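Local coordinates for chromosome partition protein Smc (Pyrococcus furiosus, PDB 3NWC) that probably serves chromosome condensation and partitioning, its hinge domain, the part described here, joining two SMC subunits into a dimer and binding DNA, at residues A[15-20]-A[62-67]; A[56-61]-A[146-151]; A[72-77]-A[89-94]. All coordinates share one frame; numbering follows the deposited sequence. Where two conformers were deposited one is given.

Contact 1. Residues A[15-20]-A[62-67]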
ATOM      1  N   ALA A  15      14.713  -5.167   3.860  1.00 15.59           N
ATOM      2  CA  ALA A  15      14.871  -6.334   2.993  1.00 14.67           C
ATOM      3  C   ALA A  15      13.552  -6.728   2.337  1.00 17.64           C
ATOM      4  O   ALA A  15      13.512  -7.088   1.156  1.00 19.05           O
ATOM      5  CB  ALA A  15      15.462  -7.510   3.805  1.00 16.07           C
ATOM      6  N   GLN A  16      12.460  -6.643   3.090  1.00 13.96           N
ATOM      7  CA  GLN A  16      11.168  -7.034   2.541  1.00 20.28           C
ATOM      8  C   GLN A  16      10.693  -6.049   1.490  1.00 21.41           C
ATOM      9  O   GLN A  16      10.083  -6.438   0.492  1.00 22.01           O
ATOM     10  CB  GLN A  16      10.120  -7.213   3.643  1.00 15.80           C
ATOM     11  CG  GLN A  16      10.577  -8.241   4.679  1.00 22.02           C
ATOM     12  CD  GLN A  16       9.474  -8.750   5.585  1.00 28.77           C
ATOM     13  OE1 GLN A  16       8.532  -8.041   5.889  1.00 28.45           O
ATOM     14  NE2 GLN A  16       9.590 -10.012   6.005  1.00 33.60           N
ATOM     15  N   ARG A  17      10.968  -4.770   1.696  1.00 17.49           N
ATOM     16  CA  ARG A  17      10.573  -3.785   0.702  0.67 18.86           C
ATOM     17  C   ARG A  17      11.330  -3.988  -0.609  1.00 22.53           C
ATOM     18  O   ARG A  17      10.766  -3.833  -1.688  1.00 26.10           O
ATOM     19  CB  ARG A  17      10.763  -2.362   1.234  0.67 19.69           C
ATOM     20  CG  ARG A  17      10.310  -1.296   0.258  0.67 23.70           C
ATOM     21  CD  ARG A  17      10.062   0.035   0.946  0.67 22.57           C
ATOM     22  NE  ARG A  17      11.257   0.586   1.584  0.67 22.25           N
ATOM     23  CZ  ARG A  17      12.272   1.147   0.932  0.67 18.37           C
ATOM     24  NH1 ARG A  17      12.267   1.210  -0.391  0.67 23.97           N
ATOM     25  NH2 ARG A  17      13.300   1.634   1.605  0.67 20.40           N
ATOM     26  N   GLU A  18      12.603  -4.346  -0.513  1.00 19.86           N
ATOM     27  CA  GLU A  18      13.388  -4.633  -1.698  1.00 22.73           C
ATOM     28  C   GLU A  18      12.772  -5.781  -2.514  1.00 29.68           C
ATOM     29  O   GLU A  18      12.702  -5.681  -3.739  1.00 27.51           O
ATOM     30  CB  GLU A  18      14.846  -4.939  -1.322  1.00 32.67           C
ATOM     31  CG  GLU A  18      15.763  -5.253  -2.500  1.00 37.01           C
ATOM     32  OE1 GLU A  18      17.291  -3.582  -1.779  0.51 40.39           O
ATOM     33  OE2 GLU A  18      18.156  -5.413  -2.620  0.58 39.57           O
ATOM     34  N   VAL A  19      12.305  -6.847  -1.857  1.00 26.20           N
ATOM     35  CA  VAL A  19      11.721  -7.986  -2.591  1.00 30.92           C
ATOM     36  C   VAL A  19      10.390  -7.641  -3.240  1.00 30.29           C
ATOM     37  O   VAL A  19      10.122  -8.023  -4.376  1.00 34.40           O
ATOM     38  CB  VAL A  19      11.506  -9.241  -1.697  1.00 29.03           C
ATOM     39  CG1 VAL A  19      12.699  -9.477  -0.846  1.00 24.86           C
ATOM     40  CG2 VAL A  19      10.276  -9.078  -0.826  1.00 40.72           C
ATOM     41  N   ARG A  20       9.542  -6.941  -2.507  1.00 31.81           N
ATOM     42  CA  ARG A  20       8.360  -6.386  -3.107  1.00 35.56           C
ATOM     43  C   ARG A  20       8.972  -5.265  -3.937  1.00 44.83           C
ATOM     44  O   ARG A  20      10.195  -5.141  -3.984  1.00 48.86           O
ATOM     45  CB  ARG A  20       7.406  -5.890  -2.022  1.00 41.30           C
ATOM     46  CG  ARG A  20       7.026  -6.995  -1.026  1.00 44.79           C
ATOM     47  CD  ARG A  20       5.884  -6.586  -0.107  1.00 39.73           C
ATOM     48  NE  ARG A  20       5.323  -7.720   0.628  1.00 45.12           N
ATOM     49  CZ  ARG A  20       5.669  -8.057   1.870  1.00 43.46           C
ATOM     50  NH1 ARG A  20       6.577  -7.342   2.520  1.00 32.86           N
ATOM     51  NH2 ARG A  20       5.105  -9.103   2.468  1.00 36.08           N
ATOM     52  N   ARG A  62       5.187   3.872  -0.135  1.00 22.41           N
ATOM     53  CA  ARG A  62       5.379   5.171  -0.756  0.62 19.32           C
ATOM     54  C   ARG A  62       6.845   5.377  -1.096  1.00 17.66           C
ATOM     55  O   ARG A  62       7.178   6.117  -2.002  1.00 17.64           O
ATOM     56  CB  ARG A  62       4.871   6.293   0.151  0.62 22.16           C
ATOM     57  CG  ARG A  62       3.373   6.254   0.376  0.62 27.77           C
ATOM     58  CD  ARG A  62       2.648   6.081  -0.932  0.62 25.18           C
ATOM     59  NE  ARG A  62       1.204   6.093  -0.752  0.62 29.26           N
ATOM     60  CZ  ARG A  62       0.330   6.124  -1.749  0.62 25.83           C
ATOM     61  NH1 ARG A  62       0.752   6.156  -3.011  0.62 15.37           N
ATOM     62  NH2 ARG A  62      -0.967   6.135  -1.478  0.62 26.54           N
ATOM     63  N   ALA A  63       7.725   4.700  -0.364  1.00 16.54           N
ATOM     64  CA  ALA A  63       9.154   4.785  -0.645  1.00 19.60           C
ATOM     65  C   ALA A  63       9.462   4.454  -2.109  1.00 20.06           C
ATOM     66  O   ALA A  63      10.414   4.977  -2.678  1.00 20.63           O
ATOM     67  CB  ALA A  63       9.936   3.861   0.285  1.00 23.33           C
ATOM     68  N   ASP A  64       8.644   3.602  -2.723  1.00 18.45           N
ATOM     69  CA  ASP A  64       8.865   3.180  -4.110  1.00 17.72           C
ATOM     70  C   ASP A  64       8.143   4.060  -5.137  1.00 20.08           C
ATOM     71  O   ASP A  64       8.293   3.865  -6.344  1.00 16.72           O
ATOM     72  CB  ASP A  64       8.400   1.730  -4.316  1.00 25.17           C
ATOM     73  CG  ASP A  64       8.970   0.775  -3.285  0.15 26.70           C
ATOM     74  OD1 ASP A  64      10.178   0.860  -2.976  1.00 30.12           O
ATOM     75  OD2 ASP A  64       8.197  -0.068  -2.786  0.82 29.50           O
ATOM     76  N   ASN A  65       7.349   5.017  -4.666  1.00 17.81           N
ATOM     77  CA  ASN A  65       6.657   5.933  -5.573  1.00 15.48           C
ATOM     78  C   ASN A  65       7.656   6.855  -6.269  1.00 15.45           C
ATOM     79  O   ASN A  65       8.640   7.261  -5.664  1.00 17.51           O
ATOM     80  CB  ASN A  65       5.667   6.820  -4.812  1.00 15.70           C
ATOM     81  CG  ASN A  65       4.429   6.082  -4.323  1.00 17.03           C
ATOM     82  OD1 ASN A  65       3.490   6.722  -3.837  1.00 16.00           O
ATOM     83  ND2 ASN A  65       4.422   4.762  -4.414  1.00 17.57           N
ATOM     84  N   VAL A  66       7.392   7.187  -7.534  1.00 15.60           N
ATOM     85  CA  VAL A  66       8.316   7.974  -8.344  1.00 16.77           C
ATOM     86  C   VAL A  66       7.791   9.386  -8.474  1.00 18.46           C
ATOM     87  O   VAL A  66       6.676   9.588  -8.938  1.00 17.60           O
ATOM     88  CB  VAL A  66       8.461   7.397  -9.771  1.00 21.05           C
ATOM     89  CG1 VAL A  66       9.390   8.281 -10.609  1.00 17.14           C
ATOM     90  CG2 VAL A  66       9.003   5.963  -9.732  1.00 19.46           C
ATOM     91  N   VAL A  67       8.594  10.351  -8.040  1.00 17.56           N
ATOM     92  CA  VAL A  67       8.219  11.766  -8.099  1.00 20.43           C
ATOM     93  C   VAL A  67       8.493  12.311  -9.503  1.00 18.28           C
ATOM     94  O   VAL A  67       9.599  12.166 -10.021  1.00 20.61           O
ATOM     95  CB  VAL A  67       9.027  12.581  -7.072  1.00 16.10           C
ATOM     96  CG1 VAL A  67       8.668  14.083  -7.145  1.00 18.69           C
ATOM     97  CG2 VAL A  67       8.772  12.067  -5.661  1.00 18.91           C
TER
HETATM   98  O   HOH W   1       8.258  -2.900  -1.850  1.00 35.67           O
HETATM   99  O   HOH W   2      11.434  -1.562  -3.493  1.00 36.85           O
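Arg17 and Asp64 form a salt bridge between the last turn of helix 4-19 and the short 3-10 turn that leads into strand 66-68 of the SMC hinge domain. It belongs to one of two conformers of Arg17 and is a loose one: Arg17 NH1 stands 3.3 Å from Asp64 OD1, and the hydrogen bond along this line is weak, bent to 148° at the hydrogen. The oxygen lies at the edge of the guanidinium, near its plane, while the carboxylate is turned 44° away from that plane. The stronger charge partner of Arg17 is Glu56, which takes NE, so the arginine spans two acids and Asp64 has the lesser share of it.

Two waters add to the join. Both donate to the carbonyl oxygen of Arg17, near the helix end, where carbonyls commonly lack a partner from the next turn. Water 1 gives its other hydrogen to Asp64 OD2, at 3.0 Å, and water 2 gives its own to Asp64 OD1, at 2.8 Å. One short acid thus holds the arginine directly at its side chain and, through two waters, at its backbone carbonyl. Replacing Asp64 by an alanine is likely to leave NH1 without this carboxylate and both waters without their second acceptor.

Arginine suits its place because its long chain can serve charge and packing together. With CG anti to the backbone N (chi1 -178°) it reaches outward from the helix, then bends at chi3 to lay one face of the guanidinium against Ala63. The small methyl lets the flat group come close: Ala63 CB sits over that face, offset toward the rim, with Arg17 CZ and Arg17 NH1 each 3.6 Å from it.

Contact 2. Residues A[56-61]-A[146-151]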
ATOM      1  N   GLU A  56      10.919   4.394   7.969  1.00 15.11           N
ATOM      2  CA  GLU A  56      10.732   3.264   7.051  1.00 13.68           C
ATOM      3  C   GLU A  56       9.275   2.805   7.085  1.00 16.44           C
ATOM      4  O   GLU A  56       8.650   2.619   6.035  1.00 15.91           O
ATOM      5  CB  GLU A  56      11.663   2.108   7.426  1.00 16.34           C
ATOM      6  CG  GLU A  56      11.381   0.792   6.683  1.00 17.54           C
ATOM      7  CD  GLU A  56      11.651   0.877   5.197  0.62 17.95           C
ATOM      8  OE1 GLU A  56      12.559   1.629   4.791  0.93 21.70           O
ATOM      9  OE2 GLU A  56      10.953   0.179   4.433  0.78 22.12           O
ATOM     10  N   VAL A  57       8.742   2.603   8.290  1.00 12.82           N
ATOM     11  CA  VAL A  57       7.354   2.152   8.444  1.00 16.47           C
ATOM     12  C   VAL A  57       6.346   3.194   7.942  1.00 19.49           C
ATOM     13  O   VAL A  57       5.370   2.869   7.242  1.00 17.87           O
ATOM     14  CB  VAL A  57       7.056   1.761   9.918  1.00 13.89           C
ATOM     15  CG1 VAL A  57       5.571   1.518  10.139  1.00 17.43           C
ATOM     16  CG2 VAL A  57       7.893   0.536  10.334  1.00 20.10           C
ATOM     17  N   ALA A  58       6.562   4.454   8.295  1.00 14.31           N
ATOM     18  CA  ALA A  58       5.574   5.456   7.909  1.00 16.45           C
ATOM     19  C   ALA A  58       5.540   5.716   6.399  1.00 17.25           C
ATOM     20  O   ALA A  58       4.493   6.084   5.843  1.00 16.31           O
ATOM     21  CB  ALA A  58       5.776   6.765   8.686  1.00 12.84           C
ATOM     22  N   LEU A  59       6.687   5.575   5.739  1.00 15.54           N
ATOM     23  CA  LEU A  59       6.727   5.687   4.282  1.00 16.18           C
ATOM     24  C   LEU A  59       6.093   4.459   3.646  1.00 21.42           C
ATOM     25  O   LEU A  59       5.317   4.567   2.702  1.00 20.36           O
ATOM     26  CB  LEU A  59       8.160   5.793   3.792  1.00 18.26           C
ATOM     27  CG  LEU A  59       8.773   7.124   3.401  1.00 28.07           C
ATOM     28  CD1 LEU A  59      10.127   6.869   2.762  1.00 23.35           C
ATOM     29  CD2 LEU A  59       7.864   7.844   2.421  1.00 21.68           C
ATOM     30  N   GLY A  60       6.436   3.284   4.163  1.00 21.79           N
ATOM     31  CA  GLY A  60       5.926   2.040   3.601  1.00 22.45           C
ATOM     32  C   GLY A  60       6.154   1.982   2.099  1.00 24.95           C
ATOM     33  O   GLY A  60       7.247   2.300   1.619  1.00 21.67           O
ATOM     34  N   ASN A  61       5.125   1.591   1.353  1.00 24.27           N
ATOM     35  CA  ASN A  61       5.247   1.452  -0.098  0.71 28.18           C
ATOM     36  C   ASN A  61       5.481   2.772  -0.805  1.00 23.42           C
ATOM     37  O   ASN A  61       5.921   2.805  -1.952  1.00 22.92           O
ATOM     38  CB  ASN A  61       4.002   0.791  -0.691  0.71 31.08           C
ATOM     39  CG  ASN A  61       3.963  -0.690  -0.443  0.71 34.18           C
ATOM     40  OD1 ASN A  61       4.979  -1.300  -0.113  0.71 32.53           O
ATOM     41  ND2 ASN A  61       2.788  -1.286  -0.607  0.71 39.09           N
ATOM     42  N   LYS A 146      -7.940   9.624  14.226  1.00 32.60           N
ATOM     43  CA  LYS A 146      -7.896  11.078  14.137  1.00 34.06           C
ATOM     44  C   LYS A 146      -6.503  11.644  13.855  1.00 34.56           C
ATOM     45  O   LYS A 146      -6.374  12.786  13.427  1.00 33.04           O
ATOM     46  CB  LYS A 146      -8.474  11.715  15.402  1.00 43.42           C
ATOM     47  CG  LYS A 146      -7.536  11.695  16.588  1.00 43.57           C
ATOM     48  CD  LYS A 146      -8.006  12.670  17.660  1.00 50.24           C
ATOM     49  CE  LYS A 146      -6.887  12.996  18.636  1.00 36.99           C
ATOM     50  NZ  LYS A 146      -7.255  14.049  19.627  1.00 55.54           N
ATOM     51  N   VAL A 147      -5.463  10.849  14.092  1.00 30.04           N
ATOM     52  CA  VAL A 147      -4.095  11.278  13.819  1.00 26.00           C
ATOM     53  C   VAL A 147      -3.329  10.118  13.173  1.00 21.16           C
ATOM     54  O   VAL A 147      -3.450   8.982  13.628  1.00 26.73           O
ATOM     55  CB  VAL A 147      -3.367  11.666  15.119  1.00 29.64           C
ATOM     56  CG1 VAL A 147      -1.988  12.233  14.805  1.00 27.20           C
ATOM     57  CG2 VAL A 147      -4.202  12.658  15.933  1.00 29.56           C
ATOM     58  N   ARG A 148      -2.570  10.385  12.113  1.00 20.30           N
ATOM     59  CA  ARG A 148      -1.673   9.334  11.593  1.00 18.06           C
ATOM     60  C   ARG A 148      -0.437   9.243  12.477  1.00 19.51           C
ATOM     61  O   ARG A 148       0.283  10.223  12.648  1.00 19.25           O
ATOM     62  CB  ARG A 148      -1.280   9.576  10.134  1.00 17.23           C
ATOM     63  CG  ARG A 148      -0.522   8.392   9.486  1.00 21.03           C
ATOM     64  CD  ARG A 148      -0.239   8.643   8.006  1.00 24.19           C
ATOM     65  NE  ARG A 148      -0.112   7.395   7.239  1.00 21.32           N
ATOM     66  CZ  ARG A 148       1.045   6.832   6.900  1.00 29.44           C
ATOM     67  NH1 ARG A 148       2.193   7.394   7.253  1.00 19.55           N
ATOM     68  NH2 ARG A 148       1.051   5.703   6.198  1.00 25.03           N
HETATM   69  N   MSE A 149      -0.185   8.059  13.035  1.00 17.76           N
HETATM   70  CA  MSE A 149       0.926   7.882  13.961  1.00 16.85           C
HETATM   71  C   MSE A 149       1.771   6.664  13.603  1.00 20.10           C
HETATM   72  O   MSE A 149       1.277   5.672  13.073  1.00 21.20           O
HETATM   73  CB  MSE A 149       0.415   7.727  15.393  1.00 19.09           C
HETATM   74  CG  MSE A 149      -0.327   8.950  15.920  1.00 28.05           C
HETATM   75 SE   MSE A 149      -1.328   8.472  17.519  0.86 30.21          SE
HETATM   76  CE  MSE A 149      -2.616   7.255  16.703  0.84 27.95           C
ATOM     77  N   VAL A 150       3.053   6.749  13.914  1.00 16.96           N
ATOM     78  CA  VAL A 150       3.916   5.580  13.815  1.00 15.88           C
ATOM     79  C   VAL A 150       4.643   5.519  15.149  1.00 17.32           C
ATOM     80  O   VAL A 150       5.042   6.552  15.672  1.00 18.45           O
ATOM     81  CB  VAL A 150       4.886   5.685  12.617  1.00 17.55           C
ATOM     82  CG1 VAL A 150       5.754   6.970  12.699  1.00 18.58           C
ATOM     83  CG2 VAL A 150       5.744   4.447  12.516  1.00 17.46           C
ATOM     84  N   THR A 151       4.768   4.335  15.732  1.00 20.43           N
ATOM     85  CA  THR A 151       5.518   4.227  16.986  1.00 23.81           C
ATOM     86  C   THR A 151       6.985   4.052  16.668  1.00 21.43           C
ATOM     87  O   THR A 151       7.343   3.664  15.565  1.00 22.54           O
ATOM     88  CB  THR A 151       5.046   3.069  17.882  1.00 20.83           C
ATOM     89  OG1 THR A 151       5.395   1.811  17.285  1.00 22.06           O
ATOM     90  CG2 THR A 151       3.547   3.143  18.109  1.00 21.30           C
TER
HETATM   91  O   HOH W   3       3.026   3.321   5.733  1.00 29.67           O
HETATM   92  O   HOH W   4       2.525   4.466   3.442  1.00 38.17           O
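Ala58, in the last turn of helix 52-59, faces Val150 of strand 148-151 with their CA atoms 6.1 Å apart, a close helix-on-sheet packing within the hinge domain. A methyl group suits such a short separation. Ala58 CB meets Val150 CG1 at 4.0 Å, and the second branch of the valine, CG2, turns to Val57 CG1 at 3.8 Å, the two valines crossing obliquely. Val150 can serve both neighbours because CG2 is anti to its own backbone N while CG1 stands between N and the carbonyl carbon (chi1 57°).

Two residues back along the strand, on the same side, Arg148 reaches the helix end with its chain extended from CG to NE. Its NH1 donates to Ala58 O at 3.0 Å, with 160° at the hydrogen; the oxygen lies near the guanidinium plane, and the donor is tilted 17° from the carbonyl plane. NH2 adds a weak bond to the same oxygen and also donates to water 3, which in turn donates to Val57 O at 2.8 Å. Thr131, on the neighbouring strand 131-134, takes NH1 as well through its OG1.

The contact therefore pairs an apolar patch with a guanidinium set against Ala58 O near the helix's C-terminal end: the positive charge is likely to suit the partial negative charge of that end, and the guanidinium is held by helix, water and adjacent strand together.

Contact 3. Residues A[72-77]-A[89-94]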
ATOM      1  N   LEU A  72       1.581  14.776 -17.113  1.00 29.98           N
ATOM      2  CA  LEU A  72       1.962  14.441 -18.477  1.00 31.17           C
ATOM      3  C   LEU A  72       3.179  13.527 -18.433  1.00 27.74           C
ATOM      4  O   LEU A  72       3.267  12.559 -19.189  1.00 27.50           O
ATOM      5  CB  LEU A  72       2.250  15.701 -19.292  1.00 33.78           C
ATOM      6  CG  LEU A  72       1.081  16.687 -19.415  1.00 31.73           C
ATOM      7  CD1 LEU A  72       1.519  17.955 -20.137  1.00 45.63           C
ATOM      8  CD2 LEU A  72      -0.111  16.050 -20.121  1.00 36.53           C
ATOM      9  N   VAL A  73       4.114  13.831 -17.538  1.00 27.28           N
ATOM     10  CA  VAL A  73       5.284  12.976 -17.349  1.00 24.81           C
ATOM     11  C   VAL A  73       4.848  11.587 -16.894  1.00 24.57           C
ATOM     12  O   VAL A  73       5.388  10.584 -17.345  1.00 25.74           O
ATOM     13  CB  VAL A  73       6.273  13.554 -16.309  1.00 26.04           C
ATOM     14  CG1 VAL A  73       7.418  12.569 -16.052  1.00 26.40           C
ATOM     15  CG2 VAL A  73       6.806  14.908 -16.769  1.00 33.15           C
ATOM     16  N   ALA A  74       3.868  11.534 -16.000  1.00 23.72           N
ATOM     17  CA  ALA A  74       3.383  10.244 -15.502  1.00 28.43           C
ATOM     18  C   ALA A  74       2.794   9.417 -16.627  1.00 25.85           C
ATOM     19  O   ALA A  74       3.093   8.237 -16.753  1.00 24.23           O
ATOM     20  CB  ALA A  74       2.357  10.435 -14.399  1.00 22.74           C
ATOM     21  N   GLU A  75       1.951  10.030 -17.450  1.00 26.11           N
ATOM     22  CA  GLU A  75       1.330   9.285 -18.537  0.66 31.77           C
ATOM     23  C   GLU A  75       2.360   8.820 -19.570  1.00 29.79           C
ATOM     24  O   GLU A  75       2.250   7.715 -20.088  1.00 25.88           O
ATOM     25  CB  GLU A  75       0.165  10.056 -19.178  0.66 30.16           C
ATOM     26  CG  GLU A  75      -0.992  10.309 -18.208  0.66 34.79           C
ATOM     27  CD  GLU A  75      -2.308  10.626 -18.901  0.66 36.30           C
ATOM     28  OE1 GLU A  75      -3.089  11.435 -18.351  0.66 33.61           O
ATOM     29  OE2 GLU A  75      -2.571  10.058 -19.983  0.66 35.40           O
ATOM     30  N   LYS A  76       3.372   9.633 -19.847  1.00 28.74           N
ATOM     31  CA  LYS A  76       4.422   9.187 -20.764  1.00 25.70           C
ATOM     32  C   LYS A  76       5.181   8.007 -20.176  1.00 26.11           C
ATOM     33  O   LYS A  76       5.477   7.030 -20.872  1.00 28.99           O
ATOM     34  CB  LYS A  76       5.399  10.320 -21.095  1.00 37.02           C
ATOM     35  CG  LYS A  76       4.849  11.349 -22.073  1.00 42.90           C
ATOM     36  CD  LYS A  76       5.877  12.437 -22.368  1.00 40.67           C
ATOM     37  CE  LYS A  76       7.216  11.840 -22.784  1.00 45.58           C
ATOM     38  NZ  LYS A  76       8.217  12.898 -23.136  1.00 63.34           N
ATOM     39  N   ALA A  77       5.506   8.102 -18.892  1.00 22.89           N
ATOM     40  CA  ALA A  77       6.253   7.048 -18.221  1.00 21.13           C
ATOM     41  C   ALA A  77       5.450   5.745 -18.180  1.00 21.09           C
ATOM     42  O   ALA A  77       6.011   4.665 -18.327  1.00 25.24           O
ATOM     43  CB  ALA A  77       6.635   7.482 -16.817  1.00 21.52           C
ATOM     44  N   LEU A  89       4.368   1.169 -11.788  1.00 17.38           N
ATOM     45  CA  LEU A  89       4.845   2.143 -10.809  1.00 18.19           C
ATOM     46  C   LEU A  89       3.740   3.116 -10.448  1.00 17.92           C
ATOM     47  O   LEU A  89       2.796   3.311 -11.212  1.00 14.39           O
ATOM     48  CB  LEU A  89       6.029   2.942 -11.362  1.00 19.75           C
ATOM     49  CG  LEU A  89       7.313   2.175 -11.683  1.00 21.38           C
ATOM     50  CD1 LEU A  89       8.311   3.086 -12.406  1.00 22.40           C
ATOM     51  CD2 LEU A  89       7.944   1.545 -10.436  1.00 21.52           C
ATOM     52  N   THR A  90       3.878   3.722  -9.268  1.00 17.06           N
ATOM     53  CA  THR A  90       3.014   4.784  -8.797  1.00 16.28           C
ATOM     54  C   THR A  90       3.767   6.096  -8.918  1.00 17.36           C
ATOM     55  O   THR A  90       4.901   6.222  -8.435  1.00 17.19           O
ATOM     56  CB  THR A  90       2.615   4.553  -7.331  1.00 20.73           C
ATOM     57  OG1 THR A  90       1.892   3.322  -7.239  1.00 20.26           O
ATOM     58  CG2 THR A  90       1.723   5.688  -6.831  1.00 16.59           C
ATOM     59  N   PHE A  91       3.146   7.063  -9.592  1.00 15.56           N
ATOM     60  CA  PHE A  91       3.797   8.345  -9.855  1.00 18.13           C
ATOM     61  C   PHE A  91       3.177   9.455  -9.036  1.00 17.32           C
ATOM     62  O   PHE A  91       1.953   9.485  -8.861  1.00 18.25           O
ATOM     63  CB  PHE A  91       3.698   8.665 -11.342  1.00 18.03           C
ATOM     64  CG  PHE A  91       4.405   7.660 -12.214  1.00 18.83           C
ATOM     65  CD1 PHE A  91       5.760   7.792 -12.486  1.00 20.41           C
ATOM     66  CD2 PHE A  91       3.722   6.572 -12.740  1.00 18.12           C
ATOM     67  CE1 PHE A  91       6.418   6.860 -13.281  1.00 20.91           C
ATOM     68  CE2 PHE A  91       4.372   5.635 -13.533  1.00 18.22           C
ATOM     69  CZ  PHE A  91       5.726   5.783 -13.806  1.00 19.11           C
ATOM     70  N   LEU A  92       4.023  10.366  -8.547  1.00 16.23           N
ATOM     71  CA  LEU A  92       3.580  11.522  -7.765  1.00 17.79           C
ATOM     72  C   LEU A  92       3.871  12.821  -8.529  1.00 16.74           C
ATOM     73  O   LEU A  92       5.006  13.299  -8.533  1.00 20.92           O
ATOM     74  CB  LEU A  92       4.287  11.544  -6.409  1.00 16.54           C
ATOM     75  CG  LEU A  92       4.260  10.229  -5.615  1.00 17.14           C
ATOM     76  CD1 LEU A  92       4.917  10.422  -4.258  1.00 15.10           C
ATOM     77  CD2 LEU A  92       2.833   9.744  -5.436  1.00 19.56           C
ATOM     78  N   PRO A  93       2.849  13.383  -9.199  1.00 17.68           N
ATOM     79  CA  PRO A  93       3.041  14.577 -10.027  1.00 21.61           C
ATOM     80  C   PRO A  93       3.014  15.812  -9.146  1.00 18.31           C
ATOM     81  O   PRO A  93       2.043  16.040  -8.418  1.00 21.43           O
ATOM     82  CB  PRO A  93       1.820  14.569 -10.951  1.00 23.34           C
ATOM     83  CG  PRO A  93       1.059  13.290 -10.631  1.00 30.14           C
ATOM     84  CD  PRO A  93       1.454  12.924  -9.240  1.00 21.95           C
ATOM     85  N   LEU A  94       4.093  16.583  -9.183  1.00 24.29           N
ATOM     86  CA  LEU A  94       4.265  17.664  -8.216  1.00 24.26           C
ATOM     87  C   LEU A  94       3.151  18.696  -8.264  1.00 19.85           C
ATOM     88  O   LEU A  94       2.809  19.281  -7.239  1.00 23.34           O
ATOM     89  CB  LEU A  94       5.630  18.333  -8.360  1.00 24.23           C
ATOM     90  CG  LEU A  94       6.788  17.493  -7.823  1.00 25.16           C
ATOM     91  CD1 LEU A  94       8.125  18.143  -8.132  1.00 26.04           C
ATOM     92  CD2 LEU A  94       6.624  17.241  -6.324  1.00 25.26           C
TER
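Phe91 leaves the middle of strand 89-93 toward helix 71-83, and its CB at once meets Ala74 CB at 3.8 Å. One atom further out, Phe91 CG is 4.1 Å from the same methyl. Chi1 of -62° places CG beside the backbone N and anti to the carbonyl carbon, which sends the ring along the helix toward its next turn. Over one ring face lies the carbonyl oxygen of Ala74, 4.3 Å above the plane and offset toward the rim. At the far end, Phe91 CE1 and Phe91 CZ each come to 3.6 Å of Ala77 CB, which approaches the ring obliquely.

This is the helix-to-strand packing of a beta-alpha-beta unit, in which helix 71-83 connects the parallel neighbours 66-68 and 89-93. Two alanines three residues apart give the helix a shallow flank, and the CA atoms of Ala74 and Phe91 are just 6.0 Å apart, which probably leaves little depth for a longer side chain than that of Ala74. Val66, Val68, Ile78, Leu81 and Leu28 also touch the phenyl group. The strand's other edge, away from strand 66-68, pairs with the second subunit: Leu89, Thr90 and Phe91 join an antiparallel strand there, and Ile163 of that subunit packs on Ala74.

No hydrogen bond runs between these two segments, so this contact rests on the fit of buried apolar groups.

How the contacts relate
Along the chain, contacts 1 and 2 interlock, their segments alternating, whereas contact 3 follows contact 1 and is nested inside the loop that contact 2 closes. The centres of contacts 1 and 2 are about 15 Å apart, joined by the Arg17-Glu56 salt bridge between helices 4-19 and 52-59. Contact 3 is centred about 16 Å from contact 1, and the two share a three-stranded mixed sheet, where Val66 pairs with Thr90 and Leu92. Contacts 2 and 3 have centres about 24 Å apart and do not touch; strand 148-151 of contact 2 lies in a separate mixed five-stranded sheet. All three reach the second subunit, so these junctions border the hinge's dimer interface.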